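Local coordinates for DNA replication licensing factor MCM related protein (PDB 4ME3) that probably acts, as the N-terminal part of an archaeal MCM helicase, in binding single-stranded DNA during replication, while ATP hydrolysis belongs to the full-length protein, at residues A[15-20]-A[70-75]; A[128-133]-A[196-201]. All blocks are in the same frame, centred on the assembly; numbering follows the deposited sequence.

Interaction 1 of 2, residues A[15-20]-A[70-75]; sequences DRIKDL and EIYIRA
Ile17 meets Tyr72 and Ala75 where two helices of the MCM N-terminal domain pack, their local axes 9.4 Å apart and inclined at 59°. The aromatic part is a CH-pi contact: Ile17 CD1 sits over one face of the Tyr72 ring, 3.8 Å from its centroid and displaced toward the rim, nearest Tyr72 CZ at 3.6 Å. The two side chains cross at about a right angle. With CG anti to its own carbonyl carbon (chi1 -83°), Tyr72 brings its ring nearer to helix 14-27 than the start of its side chain. Tyr72 O accepts a hydrogen bond from Trp21 NE1, farther along helix 14-27, a polar tie between the same helices, while its side chain also touches helix 59-67. An alanine in place of Tyr72 would probably leave Ile17 CD1 without its aromatic cover and open a gap between the helices.

Among the aliphatic contacts, Ile17 CD1 reaches Ile71 CG2 more loosely, at 4.1 Å. Lys18 lends its CG methylene to Ala75, while its ammonium goes on to Gln82 OE1. The helices come closest at Ala75, whose small side chain lets Ile17 CG2 approach its CB to 3.5 Å.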
ATOM      1  N   ASP A  15       5.055  12.439 -13.955  1.00 32.22           N
ATOM      2  CA  ASP A  15       4.789  13.858 -13.747  1.00 31.26           C
ATOM      3  C   ASP A  15       3.362  14.197 -14.156  1.00 24.70           C
ATOM      4  O   ASP A  15       2.685  14.974 -13.482  1.00 24.78           O
ATOM      5  CB  ASP A  15       5.778  14.713 -14.539  1.00 37.98           C
ATOM      6  CG  ASP A  15       7.202  14.571 -14.037  1.00 46.62           C
ATOM      7  OD1 ASP A  15       7.384  14.349 -12.821  1.00 51.46           O
ATOM      8  OD2 ASP A  15       8.138  14.683 -14.858  1.00 64.85           O
ATOM      9  N   ARG A  16       2.903  13.614 -15.260  1.00 18.46           N
ATOM     10  CA  ARG A  16       1.548  13.868 -15.732  1.00 17.11           C
ATOM     11  C   ARG A  16       0.514  13.307 -14.764  1.00 20.13           C
ATOM     12  O   ARG A  16      -0.530  13.922 -14.534  1.00 18.04           O
ATOM     13  CB  ARG A  16       1.325  13.269 -17.122  1.00 24.91           C
ATOM     14  CG  ARG A  16      -0.148  13.177 -17.501  1.00 35.61           C
ATOM     15  CD  ARG A  16      -0.389  13.439 -18.977  1.00 51.97           C
ATOM     16  NE  ARG A  16      -1.809  13.343 -19.314  1.00 48.55           N
ATOM     17  CZ  ARG A  16      -2.688  14.334 -19.181  1.00 47.61           C
ATOM     18  NH1 ARG A  16      -2.308  15.519 -18.716  1.00 46.64           N
ATOM     19  NH2 ARG A  16      -3.957  14.139 -19.514  1.00 49.67           N
ATOM     20  N   ILE A  17       0.801  12.135 -14.205  1.00 20.28           N
ATOM     21  CA  ILE A  17      -0.112  11.515 -13.252  1.00 14.98           C
ATOM     22  C   ILE A  17      -0.201  12.382 -12.001  1.00 14.61           C
ATOM     23  O   ILE A  17      -1.290  12.629 -11.484  1.00 14.73           O
ATOM     24  CB  ILE A  17       0.328  10.081 -12.898  1.00 16.52           C
ATOM     25  CG1 ILE A  17       0.177   9.173 -14.120  1.00 19.29           C
ATOM     26  CG2 ILE A  17      -0.503   9.529 -11.748  1.00 13.80           C
ATOM     27  CD1 ILE A  17       0.744   7.774 -13.926  1.00 22.52           C
ATOM     28  N   LYS A  18       0.944  12.864 -11.530  1.00 16.12           N
ATOM     29  CA  LYS A  18       0.974  13.728 -10.358  1.00 18.92           C
ATOM     30  C   LYS A  18       0.232  15.038 -10.624  1.00 18.97           C
ATOM     31  O   LYS A  18      -0.483  15.536  -9.755  1.00 16.49           O
ATOM     32  CB  LYS A  18       2.416  13.999  -9.922  1.00 17.47           C
ATOM     33  CG  LYS A  18       3.114  12.770  -9.357  1.00 21.69           C
ATOM     34  CD  LYS A  18       4.596  13.008  -9.122  1.00 27.95           C
ATOM     35  CE  LYS A  18       4.843  13.870  -7.899  1.00 40.10           C
ATOM     36  NZ  LYS A  18       6.298  14.022  -7.621  1.00 50.92           N
ATOM     37  N   ASP A  19       0.390  15.591 -11.823  1.00 17.79           N
ATOM     38  CA  ASP A  19      -0.319  16.817 -12.183  1.00 20.17           C
ATOM     39  C   ASP A  19      -1.827  16.602 -12.137  1.00 17.55           C
ATOM     40  O   ASP A  19      -2.566  17.472 -11.689  1.00 18.88           O
ATOM     41  CB  ASP A  19       0.101  17.308 -13.571  1.00 19.11           C
ATOM     42  CG  ASP A  19       1.439  18.022 -13.558  1.00 34.39           C
ATOM     43  OD1 ASP A  19       1.853  18.502 -12.482  1.00 42.39           O
ATOM     44  OD2 ASP A  19       2.075  18.113 -14.630  1.00 47.77           O
ATOM     45  N   LEU A  20      -2.279  15.440 -12.595  1.00 15.30           N
ATOM     46  CA  LEU A  20      -3.700  15.109 -12.563  1.00 13.09           C
ATOM     47  C   LEU A  20      -4.223  15.030 -11.122  1.00 14.58           C
ATOM     48  O   LEU A  20      -5.309  15.530 -10.820  1.00 14.21           O
ATOM     49  CB  LEU A  20      -3.955  13.800 -13.313  1.00 17.23           C
ATOM     50  CG  LEU A  20      -3.850  13.909 -14.838  1.00 20.91           C
ATOM     51  CD1 LEU A  20      -3.706  12.539 -15.479  1.00 24.46           C
ATOM     52  CD2 LEU A  20      -5.058  14.630 -15.403  1.00 22.65           C
ATOM     53  N   GLU A  70      -1.231   0.530  -8.167  1.00 13.30           N
ATOM     54  CA  GLU A  70      -0.000   0.766  -7.411  1.00 12.28           C
ATOM     55  C   GLU A  70       0.688   2.046  -7.882  1.00 15.10           C
ATOM     56  O   GLU A  70       1.089   2.882  -7.070  1.00 16.59           O
ATOM     57  CB  GLU A  70       0.969  -0.413  -7.517  1.00 17.30           C
ATOM     58  CG  GLU A  70       2.263  -0.179  -6.741  1.00 19.89           C
ATOM     59  CD  GLU A  70       3.265  -1.309  -6.889  1.00 37.35           C
ATOM     60  OE1 GLU A  70       2.927  -2.340  -7.508  1.00 33.26           O
ATOM     61  OE2 GLU A  70       4.398  -1.163  -6.382  1.00 39.96           O
ATOM     62  N   ILE A  71       0.819   2.198  -9.195  1.00 12.87           N
ATOM     63  CA  ILE A  71       1.487   3.363  -9.771  1.00 12.79           C
ATOM     64  C   ILE A  71       0.709   4.658  -9.522  1.00 14.32           C
ATOM     65  O   ILE A  71       1.282   5.670  -9.114  1.00 13.90           O
ATOM     66  CB  ILE A  71       1.694   3.191 -11.288  1.00 16.71           C
ATOM     67  CG1 ILE A  71       2.767   2.136 -11.559  1.00 22.26           C
ATOM     68  CG2 ILE A  71       2.095   4.519 -11.926  1.00 24.12           C
ATOM     69  CD1 ILE A  71       2.859   1.712 -13.007  1.00 25.44           C
ATOM     70  N   TYR A  72      -0.595   4.624  -9.775  1.00 12.58           N
ATOM     71  CA  TYR A  72      -1.426   5.819  -9.638  1.00 11.64           C
ATOM     72  C   TYR A  72      -1.616   6.243  -8.186  1.00 13.84           C
ATOM     73  O   TYR A  72      -1.588   7.434  -7.872  1.00 12.63           O
ATOM     74  CB  TYR A  72      -2.775   5.607 -10.321  1.00 13.83           C
ATOM     75  CG  TYR A  72      -2.706   5.880 -11.802  1.00 14.99           C
ATOM     76  CD1 TYR A  72      -2.044   5.008 -12.655  1.00 13.65           C
ATOM     77  CD2 TYR A  72      -3.271   7.022 -12.343  1.00 15.79           C
ATOM     78  CE1 TYR A  72      -1.963   5.256 -14.004  1.00 18.30           C
ATOM     79  CE2 TYR A  72      -3.194   7.279 -13.696  1.00 17.54           C
ATOM     80  CZ  TYR A  72      -2.538   6.394 -14.519  1.00 18.60           C
ATOM     81  OH  TYR A  72      -2.455   6.639 -15.868  1.00 22.70           O
ATOM     82  N   ILE A  73      -1.802   5.274  -7.299  1.00 11.20           N
ATOM     83  CA  ILE A  73      -1.978   5.582  -5.884  1.00 10.15           C
ATOM     84  C   ILE A  73      -0.674   6.122  -5.294  1.00 13.01           C
ATOM     85  O   ILE A  73      -0.680   7.115  -4.564  1.00 14.18           O
ATOM     86  CB  ILE A  73      -2.487   4.353  -5.100  1.00 14.38           C
ATOM     87  CG1 ILE A  73      -3.945   4.078  -5.472  1.00 13.38           C
ATOM     88  CG2 ILE A  73      -2.356   4.579  -3.601  1.00 19.92           C
ATOM     89  CD1 ILE A  73      -4.481   2.746  -4.997  1.00 16.00           C
ATOM     90  N   ARG A  74       0.447   5.490  -5.623  1.00 15.50           N
ATOM     91  CA  ARG A  74       1.740   5.976  -5.153  1.00 16.27           C
ATOM     92  C   ARG A  74       1.974   7.427  -5.582  1.00 14.98           C
ATOM     93  O   ARG A  74       2.466   8.241  -4.800  1.00 16.55           O
ATOM     94  CB  ARG A  74       2.871   5.091  -5.674  1.00 21.24           C
ATOM     95  CG  ARG A  74       4.251   5.527  -5.206  1.00 28.93           C
ATOM     96  CD  ARG A  74       5.334   4.650  -5.807  1.00 34.48           C
ATOM     97  NE  ARG A  74       5.894   3.716  -4.835  1.00 44.95           N
ATOM     98  CZ  ARG A  74       6.910   3.994  -4.022  1.00 53.98           C
ATOM     99  NH1 ARG A  74       7.494   5.185  -4.045  1.00 63.43           N
ATOM    100  NH2 ARG A  74       7.349   3.074  -3.175  1.00 60.48           N
ATOM    101  N   ALA A  75       1.615   7.750  -6.821  1.00 14.18           N
ATOM    102  CA  ALA A  75       1.776   9.114  -7.325  1.00 15.45           C
ATOM    103  C   ALA A  75       0.953  10.094  -6.497  1.00 13.70           C
ATOM    104  O   ALA A  75       1.423  11.176  -6.158  1.00 14.91           O
ATOM    105  CB  ALA A  75       1.378   9.195  -8.790  1.00 17.58           C
TER

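Interaction 2 of 2, residues A[128-133]-A[196-201]; sequences GIVRKN and QKVEIQ
Val130 packs against Val198 and Ile200 on the buried face of an antiparallel strand pair in the MCM OB domain, and on this side the contact is tight. Val130 CG1 lies 3.5 Å from Val198 CG1, while its other methyl, CG2, reaches Ile200 CG2 at 3.9 Å. Leu228 and Val234 extend this apolar layer, touching Val198 and both Val130 and Ile200 respectively. Gly128, at the start of segment 128-133, brings its CA to 3.3 Å from Gln201 O, an approach that leaves no room for a side chain.

The backbone pairing carries a classic beta bulge. Ile129 and Gln201 exchange two hydrogen bonds, after which Arg131 and Lys132 both face Glu199. Arg131 N donates to Glu199 O at 2.8 Å in a nearly straight bond (175°), whereas the second donor to that oxygen, Lys132 N, is weak at 3.4 Å. Glu199 N returns a bond to Lys132 O, and the normal alternation resumes.

The opposite face is looser and more polar. Lys132 and Glu199 run side by side in the same direction, but NZ and OE2 stay 6.1 Å apart; the carboxylate instead forms a salt bridge with Arg215. At the bulge, Arg131 turns at chi2 (-50°), which swings CD so that its chain lies across Gln201, and NE donates to Gln201 OE1 at 3.1 Å. Gln201 NE2 is in turn bonded to Pro213 O, which should limit rotation of that amide. Methyl packing thus dominates beside Val130, where the polar Asn133 is satisfied by Leu228 O; backbone bonds join the strands between the faces, and the polar ends of Glu199 and Gln201 tie the bulged pair to Arg215, at the start of strand 215-221, and to Pro213.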
ATOM      1  N   GLY A 128     -16.983 -11.759   1.035  1.00 12.92           N
ATOM      2  CA  GLY A 128     -16.918 -13.062   1.662  1.00 13.71           C
ATOM      3  C   GLY A 128     -17.101 -13.004   3.162  1.00 14.92           C
ATOM      4  O   GLY A 128     -17.424 -11.961   3.725  1.00 16.64           O
ATOM      5  N   ILE A 129     -16.894 -14.148   3.803  1.00 13.01           N
ATOM      6  CA  ILE A 129     -17.014 -14.269   5.244  1.00 12.97           C
ATOM      7  C   ILE A 129     -15.636 -14.560   5.823  1.00 12.46           C
ATOM      8  O   ILE A 129     -14.925 -15.427   5.325  1.00 11.98           O
ATOM      9  CB  ILE A 129     -17.967 -15.418   5.613  1.00 12.89           C
ATOM     10  CG1 ILE A 129     -19.318 -15.222   4.923  1.00 20.09           C
ATOM     11  CG2 ILE A 129     -18.129 -15.510   7.128  1.00 19.27           C
ATOM     12  CD1 ILE A 129     -20.254 -16.404   5.054  1.00 27.53           C
ATOM     13  N   VAL A 130     -15.245 -13.834   6.865  1.00 11.68           N
ATOM     14  CA  VAL A 130     -13.932 -14.038   7.462  1.00  9.50           C
ATOM     15  C   VAL A 130     -13.902 -15.371   8.215  1.00 12.73           C
ATOM     16  O   VAL A 130     -14.805 -15.672   8.996  1.00 18.56           O
ATOM     17  CB  VAL A 130     -13.552 -12.889   8.420  1.00 10.86           C
ATOM     18  CG1 VAL A 130     -12.229 -13.178   9.099  1.00 11.79           C
ATOM     19  CG2 VAL A 130     -13.484 -11.564   7.673  1.00 13.33           C
ATOM     20  N   ARG A 131     -12.871 -16.173   7.962  1.00 16.29           N
ATOM     21  CA  ARG A 131     -12.750 -17.488   8.590  1.00 13.05           C
ATOM     22  C   ARG A 131     -11.569 -17.567   9.551  1.00 21.18           C
ATOM     23  O   ARG A 131     -11.645 -18.234  10.584  1.00 19.07           O
ATOM     24  CB  ARG A 131     -12.609 -18.580   7.526  1.00 18.36           C
ATOM     25  CG  ARG A 131     -13.846 -18.781   6.672  1.00 16.82           C
ATOM     26  CD  ARG A 131     -15.095 -18.932   7.529  1.00 24.48           C
ATOM     27  NE  ARG A 131     -16.264 -19.290   6.732  1.00 22.36           N
ATOM     28  CZ  ARG A 131     -17.507 -19.334   7.200  1.00 21.44           C
ATOM     29  NH1 ARG A 131     -17.759 -19.030   8.466  1.00 23.81           N
ATOM     30  NH2 ARG A 131     -18.503 -19.673   6.395  1.00 29.73           N
ATOM     31  N   LYS A 132     -10.479 -16.892   9.203  1.00 16.27           N
ATOM     32  CA  LYS A 132      -9.267 -16.924  10.002  1.00 15.10           C
ATOM     33  C   LYS A 132      -8.572 -15.580   9.954  1.00 20.31           C
ATOM     34  O   LYS A 132      -8.739 -14.822   9.003  1.00 14.92           O
ATOM     35  CB  LYS A 132      -8.297 -17.979   9.466  1.00 23.25           C
ATOM     36  CG  LYS A 132      -8.763 -19.412   9.614  1.00 34.69           C
ATOM     37  CD  LYS A 132      -7.693 -20.387   9.133  1.00 40.68           C
ATOM     38  CE  LYS A 132      -6.792 -20.856  10.271  1.00 61.17           C
ATOM     39  NZ  LYS A 132      -6.029 -19.751  10.921  1.00 59.73           N
ATOM     40  N   ASN A 133      -7.789 -15.290  10.983  1.00 16.48           N
ATOM     41  CA  ASN A 133      -6.899 -14.141  10.942  1.00 16.08           C
ATOM     42  C   ASN A 133      -5.627 -14.431  11.720  1.00 21.73           C
ATOM     43  O   ASN A 133      -5.618 -15.260  12.632  1.00 24.49           O
ATOM     44  CB  ASN A 133      -7.594 -12.879  11.459  1.00 19.00           C
ATOM     45  CG  ASN A 133      -7.990 -12.980  12.918  1.00 26.85           C
ATOM     46  OD1 ASN A 133      -7.378 -13.712  13.694  1.00 35.47           O
ATOM     47  ND2 ASN A 133      -9.016 -12.234  13.300  1.00 37.55           N
ATOM     48  N   GLN A 196      -1.722  -7.656   9.118  1.00 11.17           N
ATOM     49  CA  GLN A 196      -2.522  -8.797   9.523  1.00 11.86           C
ATOM     50  C   GLN A 196      -3.000  -9.501   8.265  1.00 14.87           C
ATOM     51  O   GLN A 196      -3.380  -8.847   7.296  1.00 12.89           O
ATOM     52  CB  GLN A 196      -3.718  -8.335  10.352  1.00 12.43           C
ATOM     53  CG  GLN A 196      -4.572  -9.461  10.901  1.00 13.78           C
ATOM     54  CD  GLN A 196      -5.738  -8.958  11.719  1.00 15.69           C
ATOM     55  OE1 GLN A 196      -6.366  -7.953  11.376  1.00 15.88           O
ATOM     56  NE2 GLN A 196      -6.041  -9.653  12.809  1.00 15.63           N
ATOM     57  N   LYS A 197      -2.964 -10.827   8.271  1.00 11.31           N
ATOM     58  CA  LYS A 197      -3.537 -11.589   7.168  1.00 10.06           C
ATOM     59  C   LYS A 197      -4.889 -12.122   7.598  1.00 14.68           C
ATOM     60  O   LYS A 197      -5.053 -12.597   8.724  1.00 14.80           O
ATOM     61  CB  LYS A 197      -2.623 -12.735   6.739  1.00 13.40           C
ATOM     62  CG  LYS A 197      -1.201 -12.308   6.434  1.00 15.58           C
ATOM     63  CD  LYS A 197      -0.447 -13.402   5.704  1.00 23.80           C
ATOM     64  CE  LYS A 197       0.993 -13.003   5.437  1.00 28.40           C
ATOM     65  NZ  LYS A 197       1.745 -14.093   4.754  1.00 29.70           N
ATOM     66  N   VAL A 198      -5.853 -12.033   6.691  1.00  8.65           N
ATOM     67  CA  VAL A 198      -7.218 -12.440   6.956  1.00  9.35           C
ATOM     68  C   VAL A 198      -7.710 -13.319   5.815  1.00 15.73           C
ATOM     69  O   VAL A 198      -7.708 -12.903   4.657  1.00 15.88           O
ATOM     70  CB  VAL A 198      -8.142 -11.210   7.073  1.00 10.12           C
ATOM     71  CG1 VAL A 198      -9.564 -11.628   7.383  1.00 12.44           C
ATOM     72  CG2 VAL A 198      -7.615 -10.254   8.146  1.00 14.10           C
ATOM     73  N   GLU A 199      -8.120 -14.537   6.136  1.00 11.38           N
ATOM     74  CA  GLU A 199      -8.667 -15.426   5.117  1.00 10.98           C
ATOM     75  C   GLU A 199     -10.180 -15.324   5.086  1.00 12.39           C
ATOM     76  O   GLU A 199     -10.834 -15.475   6.113  1.00 12.68           O
ATOM     77  CB  GLU A 199      -8.255 -16.876   5.374  1.00 13.83           C
ATOM     78  CG  GLU A 199      -8.850 -17.842   4.365  1.00 19.23           C
ATOM     79  CD  GLU A 199      -8.395 -19.268   4.581  1.00 29.79           C
ATOM     80  OE1 GLU A 199      -7.584 -19.760   3.768  1.00 31.16           O
ATOM     81  OE2 GLU A 199      -8.854 -19.897   5.556  1.00 30.14           O
ATOM     82  N   ILE A 200     -10.736 -15.060   3.907  1.00 10.54           N
ATOM     83  CA  ILE A 200     -12.183 -15.041   3.744  1.00  9.52           C
ATOM     84  C   ILE A 200     -12.638 -16.182   2.837  1.00 10.49           C
ATOM     85  O   ILE A 200     -11.860 -16.715   2.052  1.00 14.13           O
ATOM     86  CB  ILE A 200     -12.694 -13.699   3.177  1.00 12.92           C
ATOM     87  CG1 ILE A 200     -12.140 -13.448   1.774  1.00 13.50           C
ATOM     88  CG2 ILE A 200     -12.316 -12.552   4.108  1.00 13.99           C
ATOM     89  CD1 ILE A 200     -12.846 -12.317   1.047  1.00 19.20           C
ATOM     90  N   GLN A 201     -13.908 -16.541   2.953  1.00 14.11           N
ATOM     91  CA  GLN A 201     -14.475 -17.623   2.161  1.00 15.10           C
ATOM     92  C   GLN A 201     -15.767 -17.166   1.505  1.00 13.92           C
ATOM     93  O   GLN A 201     -16.472 -16.310   2.034  1.00 15.28           O
ATOM     94  CB  GLN A 201     -14.750 -18.833   3.052  1.00 16.19           C
ATOM     95  CG  GLN A 201     -15.191 -20.065   2.290  1.00 24.55           C
ATOM     96  CD  GLN A 201     -15.359 -21.271   3.188  1.00 33.39           C
ATOM     97  OE1 GLN A 201     -15.648 -21.137   4.378  1.00 31.74           O
ATOM     98  NE2 GLN A 201     -15.168 -22.461   2.624  1.00 33.53           N
TER

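In the fold
From the N terminus, the chain enters helix 14-27 and passes through mostly helical structure before helix 69-84 comes back to meet it; interaction 1 closes this first loop, of 49 residues, within the MCM N-terminal domain. The chain then moves into the OB domain, where strand 123-147 leads to the four-cysteine zinc site. Strand 191-201 returns beside the first part of strand 123-147, so interaction 2 closes a loop of 62 residues that contains Cys147, Cys150, Cys169 and Cys172. The two loops follow in series, neither nesting nor crossing. Their contacts lie on opposite sides of the chain's centre, with nearest atoms about 17 Å apart; one joins helices, the other strands.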